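Local coordinates for protein VP35 (Myotis lucifugus, PDB 6DKU) that is a bat-genome homolog of the filoviral polymerase cofactor VP35 whose interferon inhibitory domain, the part described here, probably antagonises innate immune signalling, at residues E11-L16 / E29-I34; G18-P23 / S60-I65; A35-D40 / E73-C78; M48-R53 / I66-R71. The protein carries 1 engineered substitution. All coordinates share one frame; numbering follows the deposited sequence.

Contact 1 (E11-L16 / E29-I34); sequences EFVRVL and ELVSAI
Phe12 and Val31 meet through first torsions of the same kind. Phe12 CG lies anti to its backbone N (chi1 178°), and Val31 CG1 lies anti to its own (chi1 171°). The Phe12 ring turns its edge to the partner helix, with CE2 3.7 Å from Val31 O, near the ring plane. Ile34 crosses Phe12 at about a right angle and brings CG2 to 3.7 Å from Phe12 CZ. Val31 is the most deeply covered residue of the contact. Its CG1 methyl fits between successive turns of helix 9-18, 3.7 Å from Leu16 CB and 3.8 Å from Val13 CA. Val13 answers with CG2, which rests 3.7 Å from Ser32 CA. Leu16 also braces the ring from within its own helix. Its CD1 stands over one face of Phe12, offset toward the rim. The groups that meet are apolar, apart from the Val31 carbonyl at the ring edge. The two short axes come within 9.1 Å. They run nearly antiparallel, with 151° between their directions. This is helix-to-helix packing inside the helical part of the domain. Phe12 and Leu16 continue onto helix 41-56. Val31 and Ile34 continue onto helix 61-71. Elsewhere on helix 26-37, Glu29 is hydrogen-bonded to Tyr95 and to Tyr115 of strand 113-119, which ties this helix to the sheet.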
loop_
_atom_site.group_PDB
_atom_site.type_symbol
_atom_site.label_atom_id
_atom_site.label_comp_id
_atom_site.label_asym_id
_atom_site.label_seq_id
_atom_site.Cartn_x
_atom_site.Cartn_y
_atom_site.Cartn_z
ATOM N N GLU A 11 0.002 0.370 -14.197
ATOM C CA GLU A 11 0.260 1.773 -14.504
ATOM C C GLU A 11 0.095 2.655 -13.264
ATOM O O GLU A 11 0.880 3.588 -13.055
ATOM C CB GLU A 11 -0.652 2.234 -15.641
ATOM C CG GLU A 11 -0.550 3.718 -15.973
ATOM C CD GLU A 11 0.658 4.069 -16.829
ATOM O OE1 GLU A 11 1.446 3.160 -17.185
ATOM O OE2 GLU A 11 0.820 5.270 -17.139
ATOM N N PHE A 12 -0.908 2.369 -12.424
ATOM C CA PHE A 12 -1.066 3.083 -11.155
ATOM C C PHE A 12 0.215 3.020 -10.326
ATOM O O PHE A 12 0.729 4.046 -9.859
ATOM C CB PHE A 12 -2.251 2.492 -10.374
ATOM C CG PHE A 12 -2.483 3.130 -9.019
ATOM C CD1 PHE A 12 -3.288 4.258 -8.894
ATOM C CD2 PHE A 12 -1.910 2.597 -7.872
ATOM C CE1 PHE A 12 -3.507 4.848 -7.652
ATOM C CE2 PHE A 12 -2.121 3.183 -6.624
ATOM C CZ PHE A 12 -2.921 4.309 -6.515
ATOM N N VAL A 13 0.753 1.810 -10.155
ATOM C CA VAL A 13 1.978 1.626 -9.383
ATOM C C VAL A 13 3.141 2.378 -10.027
ATOM O O VAL A 13 3.952 3.002 -9.333
ATOM C CB VAL A 13 2.278 0.119 -9.230
ATOM C CG1 VAL A 13 3.751 -0.121 -9.000
ATOM C CG2 VAL A 13 1.473 -0.470 -8.090
ATOM N N ARG A 14 3.243 2.341 -11.360
ATOM C CA ARG A 14 4.370 3.001 -12.024
ATOM C C ARG A 14 4.307 4.515 -11.852
ATOM O O ARG A 14 5.318 5.163 -11.543
ATOM C CB ARG A 14 4.408 2.638 -13.509
ATOM C CG ARG A 14 5.591 3.267 -14.230
ATOM C CD ARG A 14 5.501 3.163 -15.742
ATOM N NE ARG A 14 4.382 3.925 -16.299
ATOM C CZ ARG A 14 4.293 5.255 -16.310
ATOM N NH1 ARG A 14 5.258 6.004 -15.791
ATOM N NH2 ARG A 14 3.230 5.843 -16.846
ATOM N N VAL A 15 3.119 5.098 -12.047
ATOM C CA VAL A 15 2.962 6.543 -11.903
ATOM C C VAL A 15 3.296 6.967 -10.481
ATOM O O VAL A 15 4.150 7.835 -10.261
ATOM C CB VAL A 15 1.539 6.982 -12.283
ATOM C CG1 VAL A 15 1.263 8.384 -11.736
ATOM C CG2 VAL A 15 1.332 6.918 -13.781
ATOM N N LEU A 16 2.628 6.363 -9.492
ATOM C CA LEU A 16 2.829 6.844 -8.130
ATOM C C LEU A 16 4.250 6.579 -7.648
ATOM O O LEU A 16 4.862 7.446 -7.017
ATOM C CB LEU A 16 1.807 6.235 -7.173
ATOM C CG LEU A 16 0.567 7.111 -6.972
ATOM C CD1 LEU A 16 -0.436 6.905 -8.102
ATOM C CD2 LEU A 16 -0.078 6.843 -5.619
ATOM N N GLU A 29 5.542 -0.302 -1.281
ATOM C CA GLU A 29 4.610 -1.367 -0.957
ATOM C C GLU A 29 3.213 -0.832 -0.687
ATOM O O GLU A 29 2.233 -1.495 -1.029
ATOM C CB GLU A 29 5.108 -2.166 0.246
ATOM C CG GLU A 29 6.595 -2.435 0.237
ATOM C CD GLU A 29 7.008 -3.484 -0.777
ATOM O OE1 GLU A 29 6.134 -3.960 -1.539
ATOM O OE2 GLU A 29 8.212 -3.833 -0.807
ATOM N N LEU A 30 3.089 0.347 -0.080
ATOM C CA LEU A 30 1.759 0.903 0.142
ATOM C C LEU A 30 1.089 1.249 -1.179
ATOM O O LEU A 30 -0.112 1.014 -1.355
ATOM C CB LEU A 30 1.837 2.134 1.043
ATOM C CG LEU A 30 0.494 2.770 1.403
ATOM C CD1 LEU A 30 -0.511 1.725 1.873
ATOM C CD2 LEU A 30 0.688 3.827 2.469
ATOM N N VAL A 31 1.853 1.812 -2.116
ATOM C CA VAL A 31 1.331 2.047 -3.461
ATOM C C VAL A 31 0.832 0.739 -4.062
ATOM O O VAL A 31 -0.297 0.647 -4.564
ATOM C CB VAL A 31 2.411 2.699 -4.342
ATOM C CG1 VAL A 31 1.961 2.759 -5.789
ATOM C CG2 VAL A 31 2.766 4.082 -3.816
ATOM N N SER A 32 1.666 -0.301 -3.986
ATOM C CA SER A 32 1.301 -1.604 -4.530
ATOM C C SER A 32 0.063 -2.180 -3.841
ATOM O O SER A 32 -0.768 -2.829 -4.487
ATOM C CB SER A 32 2.488 -2.561 -4.401
ATOM O OG SER A 32 2.252 -3.764 -5.112
ATOM N N ALA A 33 -0.077 -1.956 -2.531
ATOM C CA ALA A 33 -1.229 -2.478 -1.803
ATOM C C ALA A 33 -2.502 -1.766 -2.227
ATOM O O ALA A 33 -3.534 -2.409 -2.467
ATOM C CB ALA A 33 -1.011 -2.327 -0.297
ATOM N N ILE A 34 -2.434 -0.436 -2.332
ATOM C CA ILE A 34 -3.559 0.343 -2.833
ATOM C C ILE A 34 -3.992 -0.174 -4.197
ATOM O O ILE A 34 -5.189 -0.357 -4.454
ATOM C CB ILE A 34 -3.190 1.838 -2.876
ATOM C CG1 ILE A 34 -2.973 2.370 -1.459
ATOM C CG2 ILE A 34 -4.280 2.641 -3.562
ATOM C CD1 ILE A 34 -2.539 3.813 -1.415
#

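Contact 2 (G18-P23 / S60-I65); sequences GYLTGP and SAHAAI. Unlike the reference sequence in segment 18-23: Gly18 (reference Ser).
Leu20 CD2 is the central atom, touching three side chains of helix 61-71. It sits over one face of the His62 ring, 4.0 Å from the centroid and 13° off the ring normal. This is a CH-pi contact, offset toward the rim near CE1 and NE2. The same methyl lies 3.9 Å from Ala61 CB and 3.9 Å from Ile65 CD1. Leu20 and Ile65 reach toward each other tip to tip. Beside them, Tyr19 CB packs 3.6 Å from Ala61 CB, while the Tyr19 ring leads away from the helix. At Ala61 the loop comes close, and the CA atoms of Tyr19 and Ala61 are 6.0 Å apart.

The next shell holds these groups in place. In His62, CG is anti to the carbonyl carbon (chi1 -57°), which places it on the side of the loop, where Leu20 lies over the ring. The ring also meets Phe27 edge-to-face. Leu20 packs on Phe27 and His28 of helix 26-37. The Tyr19 ring pairs edge-to-face with Phe51 and touches Leu55, both on helix 41-56. At the start of helix 61-71, Ser60 is the N-cap. Its OG accepts a weak bond of 3.3 Å from Ala63 N. This caps the first turn, on which Ala61 and His62 stand. The loop 18-23 thus seals one end of the four-helix bundle. That bundle is the helical subdomain of the VP35 interferon inhibitory fold, and here the connection between its first two long helices packs on the capped start of the fourth.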
loop_
_atom_site.group_PDB
_atom_site.type_symbol
_atom_site.label_atom_id
_atom_site.label_comp_id
_atom_site.label_asym_id
_atom_site.label_seq_id
_atom_site.Cartn_x
_atom_site.Cartn_y
_atom_site.Cartn_z
ATOM N N GLY A 18 6.851 6.525 -9.375
ATOM C CA GLY A 18 7.729 7.495 -10.007
ATOM C C GLY A 18 8.112 8.652 -9.100
ATOM O O GLY A 18 9.228 9.168 -9.188
ATOM N N TYR A 19 7.208 9.070 -8.207
ATOM C CA TYR A 19 7.498 10.194 -7.322
ATOM C C TYR A 19 8.376 9.811 -6.143
ATOM O O TYR A 19 8.867 10.696 -5.437
ATOM C CB TYR A 19 6.198 10.824 -6.812
ATOM C CG TYR A 19 5.393 11.457 -7.919
ATOM C CD1 TYR A 19 4.441 10.723 -8.611
ATOM C CD2 TYR A 19 5.598 12.777 -8.289
ATOM C CE1 TYR A 19 3.716 11.281 -9.630
ATOM C CE2 TYR A 19 4.872 13.348 -9.309
ATOM C CZ TYR A 19 3.933 12.595 -9.978
ATOM O OH TYR A 19 3.199 13.147 -11.001
ATOM N N LEU A 20 8.587 8.530 -5.906
ATOM C CA LEU A 20 9.486 8.104 -4.849
ATOM C C LEU A 20 10.907 7.974 -5.388
ATOM O O LEU A 20 11.132 7.828 -6.591
ATOM C CB LEU A 20 9.016 6.776 -4.264
ATOM C CG LEU A 20 7.562 6.780 -3.796
ATOM C CD1 LEU A 20 7.194 5.432 -3.209
ATOM C CD2 LEU A 20 7.357 7.893 -2.774
ATOM N N THR A 21 11.874 8.047 -4.477
ATOM C CA THR A 21 13.254 7.750 -4.828
ATOM C C THR A 21 13.850 6.809 -3.789
ATOM O O THR A 21 13.118 6.167 -3.029
ATOM C CB THR A 21 14.092 9.030 -4.937
ATOM O OG1 THR A 21 14.006 9.773 -3.718
ATOM C CG2 THR A 21 13.613 9.901 -6.091
ATOM N N GLY A 22 15.175 6.714 -3.760
ATOM C CA GLY A 22 15.868 5.910 -2.787
ATOM C C GLY A 22 15.586 4.431 -2.943
ATOM O O GLY A 22 14.953 3.992 -3.910
ATOM N N PRO A 23 16.059 3.632 -1.987
ATOM C CA PRO A 23 15.774 2.197 -2.022
ATOM C C PRO A 23 14.291 1.939 -1.834
ATOM O O PRO A 23 13.537 2.789 -1.355
ATOM C CB PRO A 23 16.589 1.641 -0.850
ATOM C CG PRO A 23 16.739 2.791 0.075
ATOM C CD PRO A 23 16.845 4.006 -0.800
ATOM N N SER A 60 4.177 16.108 0.088
ATOM C CA SER A 60 5.138 15.238 -0.559
ATOM C C SER A 60 4.446 13.964 -1.026
ATOM O O SER A 60 3.336 13.635 -0.599
ATOM C CB SER A 60 6.286 14.902 0.388
ATOM O OG SER A 60 5.863 14.023 1.414
ATOM N N ALA A 61 5.124 13.241 -1.920
ATOM C CA ALA A 61 4.600 11.960 -2.389
ATOM C C ALA A 61 4.287 11.026 -1.226
ATOM O O ALA A 61 3.240 10.367 -1.220
ATOM C CB ALA A 61 5.596 11.303 -3.342
ATOM N N HIS A 62 5.179 10.963 -0.230
ATOM C CA HIS A 62 4.966 10.080 0.914
ATOM C C HIS A 62 3.691 10.448 1.654
ATOM O O HIS A 62 2.834 9.589 1.923
ATOM C CB HIS A 62 6.163 10.149 1.862
ATOM C CG HIS A 62 7.469 9.819 1.212
ATOM N ND1 HIS A 62 8.089 10.660 0.311
ATOM C CD2 HIS A 62 8.277 8.741 1.339
ATOM C CE1 HIS A 62 9.218 10.108 -0.097
ATOM N NE2 HIS A 62 9.356 8.945 0.511
ATOM N N ALA A 63 3.554 11.734 1.994
ATOM C CA ALA A 63 2.349 12.194 2.674
ATOM C C ALA A 63 1.114 11.886 1.849
ATOM O O ALA A 63 0.129 11.374 2.379
ATOM C CB ALA A 63 2.431 13.693 2.969
ATOM N N ALA A 64 1.155 12.177 0.547
ATOM C CA ALA A 64 -0.012 11.945 -0.303
ATOM C C ALA A 64 -0.423 10.481 -0.292
ATOM O O ALA A 64 -1.614 10.161 -0.154
ATOM C CB ALA A 64 0.283 12.406 -1.731
ATOM N N ILE A 65 0.555 9.578 -0.436
ATOM C CA ILE A 65 0.282 8.142 -0.410
ATOM C C ILE A 65 -0.415 7.751 0.888
ATOM O O ILE A 65 -1.442 7.063 0.873
ATOM C CB ILE A 65 1.584 7.350 -0.612
ATOM C CG1 ILE A 65 2.067 7.480 -2.052
ATOM C CG2 ILE A 65 1.395 5.895 -0.235
ATOM C CD1 ILE A 65 3.537 7.135 -2.204
#

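Contact 3 (A35-D40 / E73-C78); sequences AMVSRD and EYFRNC
Tyr74 is approached by the other segment in two ways, at its hydroxyl and over its ring. The hydroxyl donates to Val37 O, with OH to O at 2.8 Å. The C=O...donor angle is 156°, and the oxygen lies at the ring edge, near its plane. Over one face stands the guanidinium of Arg39. Its CZ is 4.2 Å from the Tyr74 centroid, close enough for a cation-pi contact. The two planes are 65° apart, so the guanidinium does not stack flat and brings NH1 down toward the ring. Arg39 CG and CD lie alongside the tyrosine hydroxyl, with Arg39 CG 3.2 Å from Tyr74 OH. The turn at chi4 (-73°) then places CZ over the ring. NH1 also forms a salt bridge with Asp43, a second partner for the charge.

Phe75 is turned differently. Its ring edge meets the partner, with CD1 3.5 Å from Val37 CG1 and CE1 4.0 Å from Ser38 CB. Val37 and Phe75 slide past each other in opposite directions. One face of the Phe75 ring is covered by Tyr74 CD2, which lies over its centre. Ser38 is steadied by a bond from its OG to Ala35 O, 2.7 Å long, at the end of helix 26-37.

Asp40 follows as the N-cap of helix 41-56, where its OD1 accepts weak bonds from His42 N and Asp43 N. The contact packs the short helix 73-76 against the link between helices 26-37 and 41-56, at one end of the helical subdomain of the VP35 interferon inhibitory domain.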
loop_
_atom_site.group_PDB
_atom_site.type_symbol
_atom_site.label_atom_id
_atom_site.label_comp_id
_atom_site.label_asym_id
_atom_site.label_seq_id
_atom_site.Cartn_x
_atom_site.Cartn_y
_atom_site.Cartn_z
ATOM N N ALA A 35 -3.029 -0.441 -5.087
ATOM C CA ALA A 35 -3.394 -0.946 -6.408
ATOM C C ALA A 35 -4.007 -2.335 -6.321
ATOM O O ALA A 35 -4.991 -2.627 -7.008
ATOM C CB ALA A 35 -2.178 -0.963 -7.329
ATOM N N MET A 36 -3.437 -3.203 -5.485
ATOM C CA MET A 36 -3.932 -4.571 -5.382
ATOM C C MET A 36 -5.358 -4.609 -4.852
ATOM O O MET A 36 -6.153 -5.470 -5.251
ATOM C CB MET A 36 -3.025 -5.395 -4.464
ATOM C CG MET A 36 -1.693 -5.809 -5.055
ATOM S SD MET A 36 -0.524 -6.229 -3.746
ATOM C CE MET A 36 -1.279 -7.684 -3.035
ATOM N N VAL A 37 -5.700 -3.685 -3.947
ATOM C CA VAL A 37 -6.941 -3.807 -3.178
ATOM C C VAL A 37 -8.134 -3.135 -3.863
ATOM O O VAL A 37 -9.287 -3.364 -3.454
ATOM C CB VAL A 37 -6.707 -3.246 -1.759
ATOM C CG1 VAL A 37 -6.901 -1.738 -1.731
ATOM C CG2 VAL A 37 -7.559 -3.973 -0.729
ATOM N N SER A 38 -7.897 -2.337 -4.903
ATOM C CA SER A 38 -8.961 -1.713 -5.679
ATOM C C SER A 38 -9.759 -2.751 -6.470
ATOM O O SER A 38 -9.249 -3.807 -6.852
ATOM C CB SER A 38 -8.374 -0.673 -6.638
ATOM O OG SER A 38 -7.233 -1.173 -7.312
ATOM N N ARG A 39 -11.023 -2.423 -6.739
ATOM C CA ARG A 39 -11.948 -3.356 -7.367
ATOM C C ARG A 39 -12.051 -3.180 -8.878
ATOM O O ARG A 39 -12.461 -4.124 -9.569
ATOM C CB ARG A 39 -13.345 -3.216 -6.730
ATOM C CG ARG A 39 -13.303 -2.759 -5.268
ATOM C CD ARG A 39 -14.665 -2.738 -4.562
ATOM N NE ARG A 39 -15.574 -1.675 -5.002
ATOM C CZ ARG A 39 -15.443 -0.382 -4.703
ATOM N NH1 ARG A 39 -14.428 0.042 -3.975
ATOM N NH2 ARG A 39 -16.323 0.497 -5.152
ATOM N N ASP A 40 -11.684 -2.017 -9.400
ATOM C CA ASP A 40 -11.736 -1.723 -10.831
ATOM C C ASP A 40 -10.981 -0.414 -11.061
ATOM O O ASP A 40 -10.354 0.128 -10.141
ATOM C CB ASP A 40 -13.179 -1.667 -11.340
ATOM C CG ASP A 40 -13.961 -0.465 -10.808
ATOM O OD1 ASP A 40 -13.557 0.147 -9.793
ATOM O OD2 ASP A 40 -15.002 -0.135 -11.418
ATOM N N GLU A 73 -12.387 7.058 1.227
ATOM C CA GLU A 73 -13.166 6.258 2.167
ATOM C C GLU A 73 -13.090 4.765 1.871
ATOM O O GLU A 73 -13.095 3.954 2.807
ATOM C CB GLU A 73 -14.620 6.726 2.172
ATOM C CG GLU A 73 -15.358 6.380 3.454
ATOM C CD GLU A 73 -14.509 6.607 4.701
ATOM O OE1 GLU A 73 -13.938 7.710 4.866
ATOM O OE2 GLU A 73 -14.406 5.667 5.517
ATOM N N TYR A 74 -13.019 4.373 0.598
ATOM C CA TYR A 74 -12.933 2.950 0.290
ATOM C C TYR A 74 -11.630 2.354 0.817
ATOM O O TYR A 74 -11.641 1.447 1.657
ATOM C CB TYR A 74 -13.059 2.706 -1.211
ATOM C CG TYR A 74 -12.758 1.267 -1.543
ATOM C CD1 TYR A 74 -13.575 0.242 -1.079
ATOM C CD2 TYR A 74 -11.617 0.925 -2.248
ATOM C CE1 TYR A 74 -13.289 -1.086 -1.358
ATOM C CE2 TYR A 74 -11.318 -0.391 -2.530
ATOM C CZ TYR A 74 -12.154 -1.395 -2.084
ATOM O OH TYR A 74 -11.841 -2.708 -2.373
ATOM N N PHE A 75 -10.487 2.859 0.333
ATOM C CA PHE A 75 -9.195 2.342 0.779
ATOM C C PHE A 75 -9.025 2.469 2.282
ATOM O O PHE A 75 -8.346 1.642 2.899
ATOM C CB PHE A 75 -8.059 3.067 0.063
ATOM C CG PHE A 75 -8.088 2.889 -1.417
ATOM C CD1 PHE A 75 -7.601 1.729 -1.993
ATOM C CD2 PHE A 75 -8.634 3.869 -2.232
ATOM C CE1 PHE A 75 -7.636 1.561 -3.355
ATOM C CE2 PHE A 75 -8.677 3.708 -3.594
ATOM C CZ PHE A 75 -8.175 2.553 -4.160
ATOM N N ARG A 76 -9.631 3.492 2.883
ATOM C CA ARG A 76 -9.546 3.664 4.328
ATOM C C ARG A 76 -10.044 2.420 5.058
ATOM O O ARG A 76 -9.378 1.914 5.965
ATOM C CB ARG A 76 -10.341 4.905 4.735
ATOM C CG ARG A 76 -10.266 5.287 6.201
ATOM C CD ARG A 76 -11.376 6.281 6.531
ATOM N NE ARG A 76 -11.629 6.377 7.964
ATOM C CZ ARG A 76 -12.224 5.432 8.688
ATOM N NH1 ARG A 76 -12.625 4.302 8.118
ATOM N NH2 ARG A 76 -12.416 5.611 9.989
ATOM N N ASN A 77 -11.198 1.889 4.647
ATOM C CA ASN A 77 -11.828 0.752 5.309
ATOM C C ASN A 77 -11.445 -0.591 4.703
ATOM O O ASN A 77 -12.205 -1.556 4.832
ATOM C CB ASN A 77 -13.348 0.897 5.267
ATOM C CG ASN A 77 -13.839 1.992 6.156
ATOM O OD1 ASN A 77 -13.247 2.254 7.202
ATOM N ND2 ASN A 77 -14.927 2.644 5.761
ATOM N N CYS A 78 -10.307 -0.687 4.046
ATOM C CA CYS A 78 -9.996 -1.861 3.254
ATOM C C CYS A 78 -9.043 -2.764 4.019
ATOM O O CYS A 78 -8.107 -2.292 4.675
ATOM C CB CYS A 78 -9.387 -1.448 1.914
ATOM S SG CYS A 78 -9.831 -2.478 0.519
#

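Contact 4 (M48-R53 / I66-R71); sequences MDHFNR and ISITQR
His50 and Ser67 join helices 41-56 and 61-71, two members of the four-helix bundle of the domain. The short axes approach to 9.4 Å, with 120° between their directions. Going along the first segment, His50 carries most of the contact. Its CG is anti to the backbone N (chi1 177°), which places CG on the side of helix 61-71. NE2 donates to Ser67 OG, near the ring plane, in a bond whose modelled length is too short to be trusted. Ser67 OG also bonds Glu54. On one flank of the ring, CD2 is 3.7 Å from Ile68 CG1. Next comes Phe51, whose CB lies 4.2 Å from Ile68 CD1; its ring continues toward helix 9-18.

Arg71 closes the contact near the solvent side and forms a salt bridge with Glu54 through NH1. That nearby acid may offset any effect of the arginine charge on His50. The imidazole and guanidinium planes are 87° apart. The ring comes edge-on over one guanidinium face, with His50 CE1 4.0 Å from Arg71 NE.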
loop_
_atom_site.group_PDB
_atom_site.type_symbol
_atom_site.label_atom_id
_atom_site.label_comp_id
_atom_site.label_asym_id
_atom_site.label_seq_id
_atom_site.Cartn_x
_atom_site.Cartn_y
_atom_site.Cartn_z
ATOM N N MET A 48 -5.790 8.060 -7.492
ATOM C CA MET A 48 -4.872 8.887 -8.265
ATOM C C MET A 48 -5.276 10.355 -8.217
ATOM O O MET A 48 -4.428 11.241 -8.055
ATOM C CB MET A 48 -4.829 8.397 -9.706
ATOM C CG MET A 48 -4.066 9.307 -10.635
ATOM S SD MET A 48 -2.315 8.901 -10.633
ATOM C CE MET A 48 -2.366 7.189 -11.162
ATOM N N ASP A 49 -6.570 10.633 -8.373
ATOM C CA ASP A 49 -7.044 12.008 -8.278
ATOM C C ASP A 49 -6.717 12.604 -6.915
ATOM O O ASP A 49 -6.297 13.764 -6.823
ATOM C CB ASP A 49 -8.548 12.059 -8.547
ATOM C CG ASP A 49 -8.892 11.848 -10.015
ATOM O OD1 ASP A 49 -7.999 12.046 -10.873
ATOM O OD2 ASP A 49 -10.058 11.486 -10.304
ATOM N N HIS A 50 -6.885 11.819 -5.846
ATOM C CA HIS A 50 -6.557 12.307 -4.510
ATOM C C HIS A 50 -5.060 12.562 -4.363
ATOM O O HIS A 50 -4.647 13.587 -3.803
ATOM C CB HIS A 50 -7.044 11.306 -3.462
ATOM C CG HIS A 50 -6.687 11.677 -2.056
ATOM N ND1 HIS A 50 -7.513 12.432 -1.251
ATOM C CD2 HIS A 50 -5.589 11.399 -1.312
ATOM C CE1 HIS A 50 -6.942 12.599 -0.071
ATOM N NE2 HIS A 50 -5.773 11.985 -0.083
ATOM N N PHE A 51 -4.237 11.632 -4.853
ATOM C CA PHE A 51 -2.787 11.801 -4.840
ATOM C C PHE A 51 -2.377 13.098 -5.530
ATOM O O PHE A 51 -1.619 13.905 -4.974
ATOM C CB PHE A 51 -2.144 10.593 -5.522
ATOM C CG PHE A 51 -0.649 10.665 -5.632
ATOM C CD1 PHE A 51 0.153 10.370 -4.542
ATOM C CD2 PHE A 51 -0.045 10.986 -6.837
ATOM C CE1 PHE A 51 1.525 10.417 -4.639
ATOM C CE2 PHE A 51 1.331 11.034 -6.945
ATOM C CZ PHE A 51 2.117 10.750 -5.846
ATOM N N ASN A 52 -2.880 13.319 -6.747
ATOM C CA ASN A 52 -2.544 14.540 -7.463
ATOM C C ASN A 52 -3.092 15.776 -6.761
ATOM O O ASN A 52 -2.477 16.846 -6.828
ATOM C CB ASN A 52 -3.059 14.455 -8.894
ATOM C CG ASN A 52 -2.362 13.379 -9.692
ATOM O OD1 ASN A 52 -1.166 13.152 -9.531
ATOM N ND2 ASN A 52 -3.106 12.712 -10.562
ATOM N N ARG A 53 -4.243 15.655 -6.095
ATOM C CA ARG A 53 -4.752 16.764 -5.293
ATOM C C ARG A 53 -3.759 17.124 -4.198
ATOM O O ARG A 53 -3.425 18.299 -4.004
ATOM C CB ARG A 53 -6.110 16.400 -4.686
ATOM C CG ARG A 53 -7.319 16.818 -5.509
ATOM C CD ARG A 53 -8.623 16.607 -4.728
ATOM N NE ARG A 53 -8.873 15.197 -4.409
ATOM C CZ ARG A 53 -9.609 14.373 -5.154
ATOM N NH1 ARG A 53 -10.178 14.811 -6.274
ATOM N NH2 ARG A 53 -9.774 13.106 -4.780
ATOM N N ILE A 66 0.122 8.193 2.033
ATOM C CA ILE A 66 -0.558 7.906 3.300
ATOM C C ILE A 66 -1.950 8.539 3.326
ATOM O O ILE A 66 -2.908 7.983 3.895
ATOM C CB ILE A 66 0.321 8.384 4.477
ATOM C CG1 ILE A 66 1.508 7.433 4.685
ATOM C CG2 ILE A 66 -0.494 8.504 5.751
ATOM C CD1 ILE A 66 2.492 7.883 5.756
ATOM N N SER A 67 -2.089 9.692 2.675
ATOM C CA SER A 67 -3.332 10.443 2.692
ATOM C C SER A 67 -4.434 9.696 1.965
ATOM O O SER A 67 -5.611 9.878 2.293
ATOM C CB SER A 67 -3.113 11.824 2.068
ATOM O OG SER A 67 -4.338 12.498 1.827
ATOM N N ILE A 68 -4.085 8.860 0.980
ATOM C CA ILE A 68 -5.109 8.028 0.349
ATOM C C ILE A 68 -5.688 7.049 1.360
ATOM O O ILE A 68 -6.907 6.871 1.445
ATOM C CB ILE A 68 -4.561 7.295 -0.891
ATOM C CG1 ILE A 68 -3.782 8.220 -1.842
ATOM C CG2 ILE A 68 -5.678 6.571 -1.629
ATOM C CD1 ILE A 68 -2.950 7.396 -2.851
ATOM N N THR A 69 -4.817 6.392 2.131
ATOM C CA THR A 69 -5.306 5.479 3.163
ATOM C C THR A 69 -6.132 6.207 4.220
ATOM O O THR A 69 -6.981 5.595 4.884
ATOM C CB THR A 69 -4.144 4.745 3.834
ATOM O OG1 THR A 69 -3.372 5.693 4.569
ATOM C CG2 THR A 69 -3.269 4.088 2.787
ATOM N N GLN A 70 -5.908 7.507 4.393
ATOM C CA GLN A 70 -6.655 8.199 5.440
ATOM C C GLN A 70 -7.958 8.837 4.958
ATOM O O GLN A 70 -8.974 8.763 5.657
ATOM C CB GLN A 70 -5.767 9.261 6.093
ATOM C CG GLN A 70 -4.655 8.660 6.938
ATOM C CD GLN A 70 -5.146 7.508 7.783
ATOM O OE1 GLN A 70 -5.954 7.694 8.691
ATOM N NE2 GLN A 70 -4.672 6.307 7.478
ATOM N N ARG A 71 -7.963 9.451 3.778
ATOM C CA ARG A 71 -9.063 10.301 3.344
ATOM C C ARG A 71 -9.980 9.675 2.302
ATOM O O ARG A 71 -11.165 10.008 2.273
ATOM C CB ARG A 71 -8.514 11.621 2.793
ATOM C CG ARG A 71 -8.021 12.576 3.863
ATOM C CD ARG A 71 -8.255 14.006 3.425
ATOM N NE ARG A 71 -7.004 14.751 3.334
ATOM C CZ ARG A 71 -6.904 15.985 2.848
ATOM N NH1 ARG A 71 -5.724 16.593 2.805
ATOM N NH2 ARG A 71 -7.985 16.609 2.397
#

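The four contacts build one helical unit. Contact 1 is closest to the chain centre and almost wholly apolar. Contacts 2 and 4 are buried too, while contact 3 is only partly so. Contact 4 adds a polar pair, a histidine and a serine, with the exposed Arg71 at its margin. Contacts 2 and 3 lie about 19 Å apart between centres and do not touch. Contact 2 uses methyl and ring packing; contact 3 adds a tyrosine hydroxyl and an arginine over a ring. Contacts 1 and 3 share helix 26-37, and contacts 2 and 4 share helix 61-71. Ile65 of contact 2 packs on Leu30 and Val31 of contact 1, while Leu16 of contact 1 packs on Phe51 of contact 4.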